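Local coordinates for protein tyrosine--tRNA ligase, mitochondrial (Emericella nidulans, PDB 5IHX) that probably attaches L-tyrosine to tRNA(Tyr) at the expense of ATP, as a mitochondrial aminoacyl-tRNA synthetase of the first class, at residues 34-39 against 60-65; 54-59 against 271-276; 244-249 against 278-283; 151-156 against 359-364. One frame throughout, in Å; residues are numbered along the deposited sequence.

Contact 1. Residues 34-39 against 60-65; sequences RKSFVE and VFTEKR
Phe61 does most of the joining here, meeting Phe37 and Val38 mainly with its ring. Phe37 CD2 sits over one face of that ring, displaced toward the rim, and its closest approach is 3.6 Å to Phe61 CE1. The centroids of the Phe37 and Phe61 rings lie 5.0 Å apart with planes at 48°, too tilted for a stack and too flat for a T-shape. Phe37 gets there with CG anti to its backbone N (chi1 -173°), and Trp96 meets it edge-to-face. Val38 CG2 comes obliquely to Phe61 CD2 at 3.7 Å. The backbones are linked through a water that accepts from Phe37 N at 3.0 Å and donates to Phe61 O at 2.9 Å. One residue on, Thr62 bonds through OG1 to His58 O within its own helix, and the same oxygen packs against Ser36 CB at 3.5 Å. Ser36 OG is occupied too: it accepts from Glu39 N at 3.2 Å, N-H...O angle 174°, while Ser36 N donates to Glu39 OE1 at 2.9 Å. These reciprocal bonds define a capping box, so the contact sets the capped N-terminus of helix 37-44 against the last turn of helix 54-63.

Contact 2. Residues 54-59 against 271-276; sequences RDLLHR and DDLDKP
Leu56 and Arg59, one turn apart on helix 54-63, reach across to Asp272 and Leu273 in a short 3-10 turn. The denser part is mostly aliphatic, with the Leu56 methyls also against the Asp272 carbonyl oxygen. Leu56 has CG anti to the backbone N (chi1 177°), which brings its methyls to the turn: CD1 is 3.9 Å from Asp272 O and 4.3 Å from Leu273 CD2. Leu273 CD2 also lies 3.9 Å from Arg59 CB, and the bend at chi3 (-66°) turns one face of the Arg59 guanidinium to that methyl. The outer side is looser and exposed. There the acids of the turn do not close on the arginine: Arg59 NH2 is 5.0 Å from Asp272 OD2, and Arg59 NH1 is 5.7 Å from Asp271 OD1. At such separations any attraction is probably long-range and weak. Asp271 OD1 is instead used locally, accepting from Leu273 N at 3.1 Å in an Asx turn at the start of the 3-10 segment. Helix 54-63 thus has this turn along one flank and helix 37-44 along another, where Arg54 and Leu57 touch Val38. Leu57 also rests on Ile277 and Phe279 of strand 277-280, while Pro276 packs against Trp225 and Phe229 of helix 212-229.

Contact 3. Residues 244-249 against 278-283; sequences GNILFG and GFTTPL
Thr280 OG1 is hydrogen-bonded to the backbone N of Asp49, just ahead of strand 50-51, while the other branch of the same side chain, CG2, faces Ile246 CD1 at 4.3 Å. The threonine therefore divides its labour: its hydroxyl is bonded to the segment leading into strand 50-51, and its methyl is left for the helix. Ile246 is the one residue of helix 244-249 that touches the strand. Its CG2 is anti to the backbone N and lies 4.0 Å from Gly278 CA, a backbone contact made possible because glycine carries no side chain on this face. The other branch, CG1, continues almost straight (chi2 174°), carrying CD1 along the strand to Phe279 O at 3.9 Å and onward to Thr280. One side chain thus spans three consecutive strand residues. Phe279 contributes backbone alone, since its CB points away from the helix and its ring packs on Val89 of helix 84-95. Helix 244-249 and strand 278-280 run antiparallel to each other, with axes at 176° and 8.7 Å apart, as expected for the crossover helix of a beta-alpha-beta unit; here strands 235-238 and 277-280 flank it in sequence, within the Rossmann-type core of the synthetase. Ile246 also touches Trp225 and Gln236, the latter a residue of the tyrosine pocket, and its side chain is about 7 Å from the bound tyrosine. The contact is van der Waals packing of one aliphatic side chain: the peptide groups of Gly278, Phe279 and Thr280 bond to adjoining strands and loops, so between these two segments the hold is one of shape and burial.

Contact 4. Residues 151-156 against 359-364; sequences GEKHGY and LAYEFV
The imidazole of His154 meets Glu362 at its edge and close to its plane, while Lys153 CG lies over one face, 3.9 Å above the plane and off toward the rim. Tyr150 makes an edge-to-face pair with the same ring. His154 NE2 donates to Glu362 OE2 at 2.9 Å, N-H...O angle 151°, on the syn side but tilted out of the carboxylate plane; ring and carboxylate planes stand 62° apart. The second carboxylate oxygen, Glu362 OE1, takes a similarly tilted salt bridge from Lys153 NZ at 2.9 Å, and that extended lysine passes the edge of the Tyr361 ring, with NZ 3.8 Å from CE2. A turn at chi2 (-65°) presents the buried glutamate head to both partners. Tyr150 OH adds a hydrogen bond to OE2, while Lys153 NZ is shared with Glu365, its stronger salt-bridge partner. With so many donors converging, the carboxylate is probably kept ionised. The donors stand where helix 126-153 ends: Tyr156 N bonds Gly151 O at 3.0 Å and Gly155 N bonds Glu152 O at 3.1 Å, with Gly155 at positive phi. This is a Schellman motif; the side chains of Lys153 and His154 beside it tie the end of that helix to helix 354-368 in the all-helical C-terminal part of the chain.

In the fold
Contacts 1 and 2 share helix 54-63 and have centres 10 Å apart; they are joined directly by the salt bridge from Lys64 NZ to Asp274 OD1, 2.9 Å long. Contact 2 in turn touches contact 3 through Leu57 CD2 and Phe279 CD1, 3.7 Å apart, so Leu57 packs on one side of strand 277-280, while helix 243-259, beside the tyrosine pocket, meets the strand through Ile246. Contact 3 lies nearest the chain centre, about 10 Å from it. Contact 4 stands apart, its centre 27 Å from that of contact 3 and 31 Å from that of contact 2. In this C-terminally truncated chain, it connects the catalytic Rossmann-type region to the helices that follow.

Contact 1. Residues 34-39 against 60-65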
# COMPACT_ATOMS: atom_id res chain seq x y z
N ARG A 34 1.22 -45.56 13.25
CA ARG A 34 0.88 -44.26 13.81
C ARG A 34 0.24 -43.37 12.75
O ARG A 34 0.48 -43.56 11.56
CB ARG A 34 2.15 -43.60 14.37
CG ARG A 34 1.95 -42.25 15.02
CD ARG A 34 3.28 -41.64 15.42
NE ARG A 34 3.97 -42.46 16.41
CZ ARG A 34 3.79 -42.37 17.73
NH1 ARG A 34 2.93 -41.50 18.23
NH2 ARG A 34 4.47 -43.17 18.55
N LYS A 35 -0.58 -42.43 13.18
CA LYS A 35 -1.20 -41.48 12.26
C LYS A 35 -0.36 -40.21 12.14
O LYS A 35 0.30 -39.80 13.09
CB LYS A 35 -2.61 -41.12 12.73
CG LYS A 35 -3.63 -42.22 12.51
CD LYS A 35 -5.03 -41.76 12.90
N SER A 36 -0.40 -39.60 10.96
CA SER A 36 0.20 -38.29 10.77
C SER A 36 -0.78 -37.25 11.28
O SER A 36 -1.93 -37.56 11.59
CB SER A 36 0.53 -38.04 9.30
OG SER A 36 -0.65 -37.84 8.54
N PHE A 37 -0.33 -36.00 11.38
CA PHE A 37 -1.19 -34.93 11.85
C PHE A 37 -2.38 -34.75 10.92
O PHE A 37 -3.49 -34.46 11.37
CB PHE A 37 -0.40 -33.62 11.97
CG PHE A 37 -1.17 -32.50 12.60
CD1 PHE A 37 -1.62 -32.60 13.91
CD2 PHE A 37 -1.44 -31.35 11.89
CE1 PHE A 37 -2.33 -31.58 14.50
CE2 PHE A 37 -2.15 -30.32 12.47
CZ PHE A 37 -2.60 -30.43 13.78
N VAL A 38 -2.15 -34.93 9.62
CA VAL A 38 -3.22 -34.80 8.63
C VAL A 38 -4.24 -35.92 8.77
O VAL A 38 -5.45 -35.66 8.83
CB VAL A 38 -2.66 -34.80 7.19
CG1 VAL A 38 -3.79 -34.83 6.16
CG2 VAL A 38 -1.76 -33.60 6.97
N GLU A 39 -3.76 -37.16 8.81
CA GLU A 39 -4.63 -38.32 8.97
C GLU A 39 -5.46 -38.17 10.24
O GLU A 39 -6.63 -38.53 10.28
CB GLU A 39 -3.81 -39.60 9.01
CG GLU A 39 -3.13 -39.93 7.68
CD GLU A 39 -2.13 -41.08 7.79
OE1 GLU A 39 -1.51 -41.23 8.86
OE2 GLU A 39 -1.97 -41.81 6.80
N VAL A 60 4.37 -33.42 4.34
CA VAL A 60 5.02 -32.33 5.06
C VAL A 60 4.96 -32.56 6.57
O VAL A 60 5.98 -32.46 7.26
CB VAL A 60 4.38 -30.96 4.72
CG1 VAL A 60 4.83 -29.87 5.71
CG2 VAL A 60 4.73 -30.54 3.30
N PHE A 61 3.77 -32.87 7.08
CA PHE A 61 3.59 -33.07 8.51
C PHE A 61 4.23 -34.36 8.99
O PHE A 61 4.65 -34.46 10.15
CB PHE A 61 2.10 -33.06 8.86
CG PHE A 61 1.54 -31.68 9.06
CD1 PHE A 61 1.86 -30.94 10.18
CD2 PHE A 61 0.68 -31.12 8.12
CE1 PHE A 61 1.35 -29.67 10.36
CE2 PHE A 61 0.16 -29.85 8.30
CZ PHE A 61 0.50 -29.13 9.43
N THR A 62 4.29 -35.36 8.12
CA THR A 62 4.95 -36.62 8.47
C THR A 62 6.44 -36.39 8.66
O THR A 62 7.02 -36.84 9.65
CB THR A 62 4.72 -37.69 7.39
OG1 THR A 62 3.32 -37.97 7.27
CG2 THR A 62 5.46 -38.99 7.75
N GLU A 63 7.06 -35.70 7.71
CA GLU A 63 8.51 -35.54 7.69
C GLU A 63 9.03 -34.41 8.59
O GLU A 63 10.15 -34.49 9.09
CB GLU A 63 8.99 -35.28 6.26
CG GLU A 63 8.64 -36.40 5.29
CD GLU A 63 9.27 -37.73 5.67
OE1 GLU A 63 10.27 -37.72 6.41
OE2 GLU A 63 8.76 -38.78 5.23
N LYS A 64 8.21 -33.38 8.80
CA LYS A 64 8.68 -32.17 9.49
C LYS A 64 7.74 -31.71 10.61
O LYS A 64 6.52 -31.74 10.47
CB LYS A 64 8.85 -31.03 8.49
CG LYS A 64 9.84 -31.31 7.37
CD LYS A 64 9.82 -30.21 6.32
CE LYS A 64 10.29 -28.87 6.88
NZ LYS A 64 10.31 -27.81 5.83
N ARG A 65 8.35 -31.29 11.71
CA ARG A 65 7.63 -30.66 12.81
C ARG A 65 7.40 -29.19 12.46
O ARG A 65 7.96 -28.29 13.09
CB ARG A 65 8.42 -30.80 14.11
CG ARG A 65 7.68 -30.35 15.37
CD ARG A 65 8.64 -30.26 16.55
NE ARG A 65 9.23 -31.56 16.90
CZ ARG A 65 8.70 -32.42 17.77
NH1 ARG A 65 7.56 -32.15 18.39
NH2 ARG A 65 9.32 -33.57 18.01
O HOH W 1 2.63 -35.92 11.62

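Contact 2. Residues 54-59 against 271-276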
# COMPACT_ATOMS: atom_id res chain seq x y z
N ARG A 54 -3.31 -32.59 -1.05
CA ARG A 54 -3.53 -33.23 0.24
C ARG A 54 -2.38 -34.16 0.61
O ARG A 54 -1.89 -34.13 1.74
CB ARG A 54 -4.87 -33.99 0.23
CG ARG A 54 -5.19 -34.72 1.55
CD ARG A 54 -4.58 -36.13 1.59
NE ARG A 54 -4.77 -36.80 2.87
CZ ARG A 54 -4.10 -37.88 3.24
NH1 ARG A 54 -3.18 -38.40 2.43
NH2 ARG A 54 -4.33 -38.44 4.42
N ASP A 55 -1.96 -35.00 -0.34
CA ASP A 55 -0.89 -35.96 -0.07
C ASP A 55 0.41 -35.25 0.30
O ASP A 55 1.18 -35.74 1.12
CB ASP A 55 -0.66 -36.88 -1.27
CG ASP A 55 -1.83 -37.81 -1.53
OD1 ASP A 55 -2.55 -38.14 -0.57
OD2 ASP A 55 -2.02 -38.22 -2.69
N LEU A 56 0.65 -34.09 -0.31
CA LEU A 56 1.83 -33.31 0.02
C LEU A 56 1.73 -32.77 1.45
O LEU A 56 2.71 -32.79 2.20
CB LEU A 56 2.02 -32.15 -0.96
CG LEU A 56 3.19 -31.22 -0.66
CD1 LEU A 56 4.50 -32.00 -0.54
CD2 LEU A 56 3.31 -30.14 -1.73
N LEU A 57 0.54 -32.30 1.83
CA LEU A 57 0.31 -31.81 3.18
C LEU A 57 0.62 -32.91 4.18
O LEU A 57 1.30 -32.69 5.18
CB LEU A 57 -1.14 -31.33 3.34
CG LEU A 57 -1.48 -30.64 4.67
CD1 LEU A 57 -0.80 -29.29 4.78
CD2 LEU A 57 -2.99 -30.50 4.82
N HIS A 58 0.10 -34.10 3.90
CA HIS A 58 0.39 -35.28 4.70
C HIS A 58 1.89 -35.55 4.79
O HIS A 58 2.41 -35.82 5.87
CB HIS A 58 -0.35 -36.49 4.13
CG HIS A 58 0.11 -37.80 4.69
ND1 HIS A 58 -0.32 -38.29 5.90
CD2 HIS A 58 0.92 -38.76 4.17
CE1 HIS A 58 0.24 -39.47 6.13
NE2 HIS A 58 0.99 -39.77 5.08
N ARG A 59 2.59 -35.48 3.66
CA ARG A 59 4.03 -35.73 3.66
C ARG A 59 4.78 -34.68 4.48
O ARG A 59 5.70 -35.00 5.22
CB ARG A 59 4.62 -35.77 2.25
CG ARG A 59 4.55 -37.13 1.57
CD ARG A 59 5.59 -37.26 0.46
NE ARG A 59 5.35 -36.37 -0.68
CZ ARG A 59 6.31 -35.71 -1.32
NH1 ARG A 59 7.59 -35.83 -0.96
NH2 ARG A 59 6.00 -34.92 -2.35
N ASP A 271 12.48 -27.81 -3.07
CA ASP A 271 11.87 -29.04 -2.57
C ASP A 271 10.42 -28.78 -2.14
O ASP A 271 10.15 -27.85 -1.37
CB ASP A 271 12.68 -29.60 -1.39
CG ASP A 271 12.32 -31.04 -1.06
OD1 ASP A 271 11.18 -31.46 -1.35
OD2 ASP A 271 13.18 -31.75 -0.51
N ASP A 272 9.50 -29.58 -2.66
CA ASP A 272 8.08 -29.43 -2.36
C ASP A 272 7.78 -29.49 -0.86
O ASP A 272 6.82 -28.88 -0.40
CB ASP A 272 7.26 -30.50 -3.09
CG ASP A 272 6.96 -30.13 -4.53
OD1 ASP A 272 7.59 -29.19 -5.05
OD2 ASP A 272 6.09 -30.79 -5.14
N LEU A 273 8.60 -30.23 -0.12
CA LEU A 273 8.40 -30.39 1.31
C LEU A 273 8.63 -29.10 2.10
O LEU A 273 8.30 -29.02 3.28
CB LEU A 273 9.32 -31.48 1.86
CG LEU A 273 8.99 -32.94 1.53
CD1 LEU A 273 10.06 -33.85 2.09
CD2 LEU A 273 7.62 -33.33 2.06
N ASP A 274 9.18 -28.08 1.43
CA ASP A 274 9.49 -26.81 2.08
C ASP A 274 8.58 -25.68 1.61
O ASP A 274 8.63 -24.58 2.15
CB ASP A 274 10.95 -26.43 1.80
CG ASP A 274 11.93 -27.45 2.32
OD1 ASP A 274 11.58 -28.18 3.28
OD2 ASP A 274 13.06 -27.52 1.78
N LYS A 275 7.75 -25.96 0.62
CA LYS A 275 6.88 -24.94 0.05
C LYS A 275 5.71 -24.64 0.99
O LYS A 275 5.22 -25.55 1.67
CB LYS A 275 6.36 -25.38 -1.32
CG LYS A 275 7.44 -25.50 -2.38
CD LYS A 275 6.91 -26.11 -3.66
CE LYS A 275 8.00 -26.22 -4.73
NZ LYS A 275 8.57 -24.91 -5.13
N PRO A 276 5.27 -23.37 1.05
CA PRO A 276 4.10 -23.05 1.87
C PRO A 276 2.87 -23.80 1.39
O PRO A 276 2.74 -24.08 0.20
CB PRO A 276 3.93 -21.54 1.68
CG PRO A 276 4.62 -21.24 0.39
CD PRO A 276 5.77 -22.19 0.33

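Contact 3. Residues 244-249 against 278-283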
# COMPACT_ATOMS: atom_id res chain seq x y z
N GLY A 244 -9.49 -18.69 -0.88
CA GLY A 244 -8.92 -17.72 -1.80
C GLY A 244 -7.70 -17.01 -1.26
O GLY A 244 -6.67 -16.94 -1.94
N ASN A 245 -7.80 -16.46 -0.05
CA ASN A 245 -6.68 -15.75 0.56
C ASN A 245 -5.48 -16.66 0.80
O ASN A 245 -4.34 -16.25 0.60
CB ASN A 245 -7.10 -15.10 1.88
CG ASN A 245 -8.08 -13.96 1.68
OD1 ASN A 245 -8.09 -13.31 0.63
ND2 ASN A 245 -8.88 -13.68 2.70
N ILE A 246 -5.74 -17.89 1.23
CA ILE A 246 -4.66 -18.83 1.50
C ILE A 246 -4.00 -19.26 0.19
O ILE A 246 -2.78 -19.39 0.12
CB ILE A 246 -5.16 -20.06 2.29
CG1 ILE A 246 -5.65 -19.63 3.67
CG2 ILE A 246 -4.05 -21.10 2.43
CD1 ILE A 246 -6.30 -20.73 4.49
N LEU A 247 -4.81 -19.47 -0.85
CA LEU A 247 -4.29 -19.81 -2.17
C LEU A 247 -3.37 -18.71 -2.67
O LEU A 247 -2.25 -18.97 -3.12
CB LEU A 247 -5.43 -20.06 -3.16
CG LEU A 247 -5.02 -20.34 -4.61
CD1 LEU A 247 -4.21 -21.63 -4.73
CD2 LEU A 247 -6.26 -20.41 -5.49
N PHE A 248 -3.85 -17.47 -2.61
CA PHE A 248 -3.05 -16.32 -2.99
C PHE A 248 -1.77 -16.28 -2.16
O PHE A 248 -0.70 -15.97 -2.66
CB PHE A 248 -3.84 -15.02 -2.80
CG PHE A 248 -3.09 -13.79 -3.21
CD1 PHE A 248 -3.22 -13.27 -4.48
CD2 PHE A 248 -2.24 -13.16 -2.31
CE1 PHE A 248 -2.53 -12.14 -4.86
CE2 PHE A 248 -1.54 -12.02 -2.69
CZ PHE A 248 -1.69 -11.51 -3.96
N GLY A 249 -1.91 -16.60 -0.87
CA GLY A 249 -0.79 -16.57 0.05
C GLY A 249 0.31 -17.56 -0.30
O GLY A 249 1.49 -17.23 -0.21
N GLY A 278 -1.52 -24.87 2.79
CA GLY A 278 -2.54 -24.60 3.78
C GLY A 278 -3.79 -25.42 3.57
O GLY A 278 -3.89 -26.20 2.62
N PHE A 279 -4.76 -25.26 4.47
CA PHE A 279 -6.04 -25.93 4.34
C PHE A 279 -7.10 -25.18 5.11
O PHE A 279 -6.80 -24.31 5.92
CB PHE A 279 -5.94 -27.38 4.81
CG PHE A 279 -5.52 -27.53 6.24
CD1 PHE A 279 -4.18 -27.45 6.60
CD2 PHE A 279 -6.45 -27.80 7.23
CE1 PHE A 279 -3.79 -27.60 7.92
CE2 PHE A 279 -6.07 -27.96 8.55
CZ PHE A 279 -4.74 -27.86 8.89
N THR A 280 -8.36 -25.52 4.84
CA THR A 280 -9.49 -24.86 5.48
C THR A 280 -10.26 -25.83 6.37
O THR A 280 -10.17 -27.05 6.21
CB THR A 280 -10.45 -24.27 4.45
OG1 THR A 280 -10.97 -25.31 3.62
CG2 THR A 280 -9.74 -23.23 3.59
N THR A 281 -11.04 -25.26 7.29
CA THR A 281 -11.91 -26.04 8.16
C THR A 281 -13.35 -25.90 7.64
O THR A 281 -13.67 -24.91 6.99
CB THR A 281 -11.82 -25.56 9.62
OG1 THR A 281 -12.07 -24.16 9.69
CG2 THR A 281 -10.43 -25.84 10.18
N PRO A 282 -14.21 -26.90 7.92
CA PRO A 282 -15.57 -26.92 7.37
C PRO A 282 -16.47 -25.77 7.83
O PRO A 282 -16.22 -25.16 8.88
CB PRO A 282 -16.13 -28.26 7.86
CG PRO A 282 -15.27 -28.66 9.00
CD PRO A 282 -13.91 -28.11 8.70
N LEU A 283 -17.50 -25.48 7.04
CA LEU A 283 -18.48 -24.45 7.37
C LEU A 283 -19.58 -24.97 8.28
O LEU A 283 -20.22 -25.98 7.98
CB LEU A 283 -19.12 -23.90 6.09
CG LEU A 283 -20.07 -22.71 6.25
CD1 LEU A 283 -19.36 -21.50 6.83
CD2 LEU A 283 -20.73 -22.37 4.92

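Contact 4. Residues 151-156 against 359-364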
# COMPACT_ATOMS: atom_id res chain seq x y z
N GLY A 151 -5.92 -30.21 27.32
CA GLY A 151 -5.09 -31.27 26.81
C GLY A 151 -4.63 -32.19 27.93
O GLY A 151 -4.60 -33.41 27.77
N GLU A 152 -4.26 -31.60 29.06
CA GLU A 152 -3.82 -32.35 30.23
C GLU A 152 -4.90 -33.34 30.68
O GLU A 152 -4.60 -34.49 31.01
CB GLU A 152 -3.47 -31.40 31.38
CG GLU A 152 -3.08 -32.08 32.69
CD GLU A 152 -1.73 -32.76 32.63
OE1 GLU A 152 -0.95 -32.48 31.70
OE2 GLU A 152 -1.45 -33.59 33.53
N LYS A 153 -6.15 -32.89 30.70
CA LYS A 153 -7.26 -33.74 31.11
C LYS A 153 -7.31 -35.02 30.28
O LYS A 153 -7.64 -36.09 30.79
CB LYS A 153 -8.60 -33.00 30.99
CG LYS A 153 -9.81 -33.93 30.90
CD LYS A 153 -11.13 -33.18 30.88
CE LYS A 153 -12.29 -34.15 30.69
NZ LYS A 153 -13.62 -33.49 30.72
N HIS A 154 -6.98 -34.91 29.00
CA HIS A 154 -7.13 -36.03 28.07
C HIS A 154 -5.81 -36.75 27.80
O HIS A 154 -5.67 -37.47 26.81
CB HIS A 154 -7.74 -35.53 26.76
CG HIS A 154 -9.20 -35.21 26.88
ND1 HIS A 154 -10.18 -36.18 26.91
CD2 HIS A 154 -9.85 -34.02 27.00
CE1 HIS A 154 -11.36 -35.61 27.03
NE2 HIS A 154 -11.19 -34.30 27.09
N GLY A 155 -4.84 -36.57 28.69
CA GLY A 155 -3.62 -37.36 28.67
C GLY A 155 -2.45 -36.78 27.90
O GLY A 155 -1.41 -37.43 27.77
N TYR A 156 -2.61 -35.57 27.38
CA TYR A 156 -1.52 -34.91 26.66
C TYR A 156 -0.72 -34.06 27.64
O TYR A 156 -1.15 -32.99 28.05
CB TYR A 156 -2.07 -34.05 25.52
CG TYR A 156 -2.91 -34.84 24.54
CD1 TYR A 156 -2.33 -35.49 23.46
CD2 TYR A 156 -4.28 -34.95 24.71
CE1 TYR A 156 -3.10 -36.22 22.57
CE2 TYR A 156 -5.06 -35.67 23.83
CZ TYR A 156 -4.46 -36.31 22.76
OH TYR A 156 -5.24 -37.03 21.89
N LEU A 359 -20.98 -33.41 24.55
CA LEU A 359 -20.42 -32.37 23.69
C LEU A 359 -20.41 -31.03 24.41
O LEU A 359 -19.41 -30.32 24.42
CB LEU A 359 -21.21 -32.27 22.39
CG LEU A 359 -20.94 -31.04 21.51
CD1 LEU A 359 -19.52 -31.03 20.99
CD2 LEU A 359 -21.94 -30.98 20.36
N ALA A 360 -21.55 -30.69 25.00
CA ALA A 360 -21.70 -29.42 25.70
C ALA A 360 -20.75 -29.32 26.88
O ALA A 360 -20.12 -28.29 27.10
CB ALA A 360 -23.14 -29.24 26.17
N TYR A 361 -20.63 -30.41 27.63
CA TYR A 361 -19.78 -30.43 28.81
C TYR A 361 -18.32 -30.20 28.43
O TYR A 361 -17.64 -29.35 29.01
CB TYR A 361 -19.92 -31.75 29.57
CG TYR A 361 -19.10 -31.81 30.84
CD1 TYR A 361 -19.65 -31.46 32.06
CD2 TYR A 361 -17.76 -32.19 30.80
CE1 TYR A 361 -18.90 -31.51 33.22
CE2 TYR A 361 -17.00 -32.23 31.96
CZ TYR A 361 -17.58 -31.89 33.16
OH TYR A 361 -16.82 -31.93 34.31
N GLU A 362 -17.84 -30.97 27.46
CA GLU A 362 -16.45 -30.89 27.03
C GLU A 362 -16.08 -29.48 26.57
O GLU A 362 -15.04 -28.96 26.97
CB GLU A 362 -16.18 -31.89 25.91
CG GLU A 362 -16.09 -33.33 26.38
CD GLU A 362 -14.90 -33.57 27.29
OE1 GLU A 362 -15.06 -34.28 28.30
OE2 GLU A 362 -13.80 -33.05 26.98
N PHE A 363 -16.92 -28.88 25.75
CA PHE A 363 -16.58 -27.58 25.18
C PHE A 363 -16.65 -26.48 26.23
O PHE A 363 -15.84 -25.55 26.22
CB PHE A 363 -17.50 -27.23 24.01
CG PHE A 363 -17.05 -26.01 23.25
CD1 PHE A 363 -16.02 -26.09 22.34
CD2 PHE A 363 -17.65 -24.78 23.48
CE1 PHE A 363 -15.60 -24.97 21.65
CE2 PHE A 363 -17.23 -23.66 22.80
CZ PHE A 363 -16.21 -23.76 21.88
N VAL A 364 -17.61 -26.58 27.15
CA VAL A 364 -17.70 -25.62 28.24
C VAL A 364 -16.48 -25.75 29.14
O VAL A 364 -15.94 -24.75 29.61
CB VAL A 364 -19.00 -25.78 29.05
CG1 VAL A 364 -18.92 -25.01 30.37
CG2 VAL A 364 -20.19 -25.31 28.25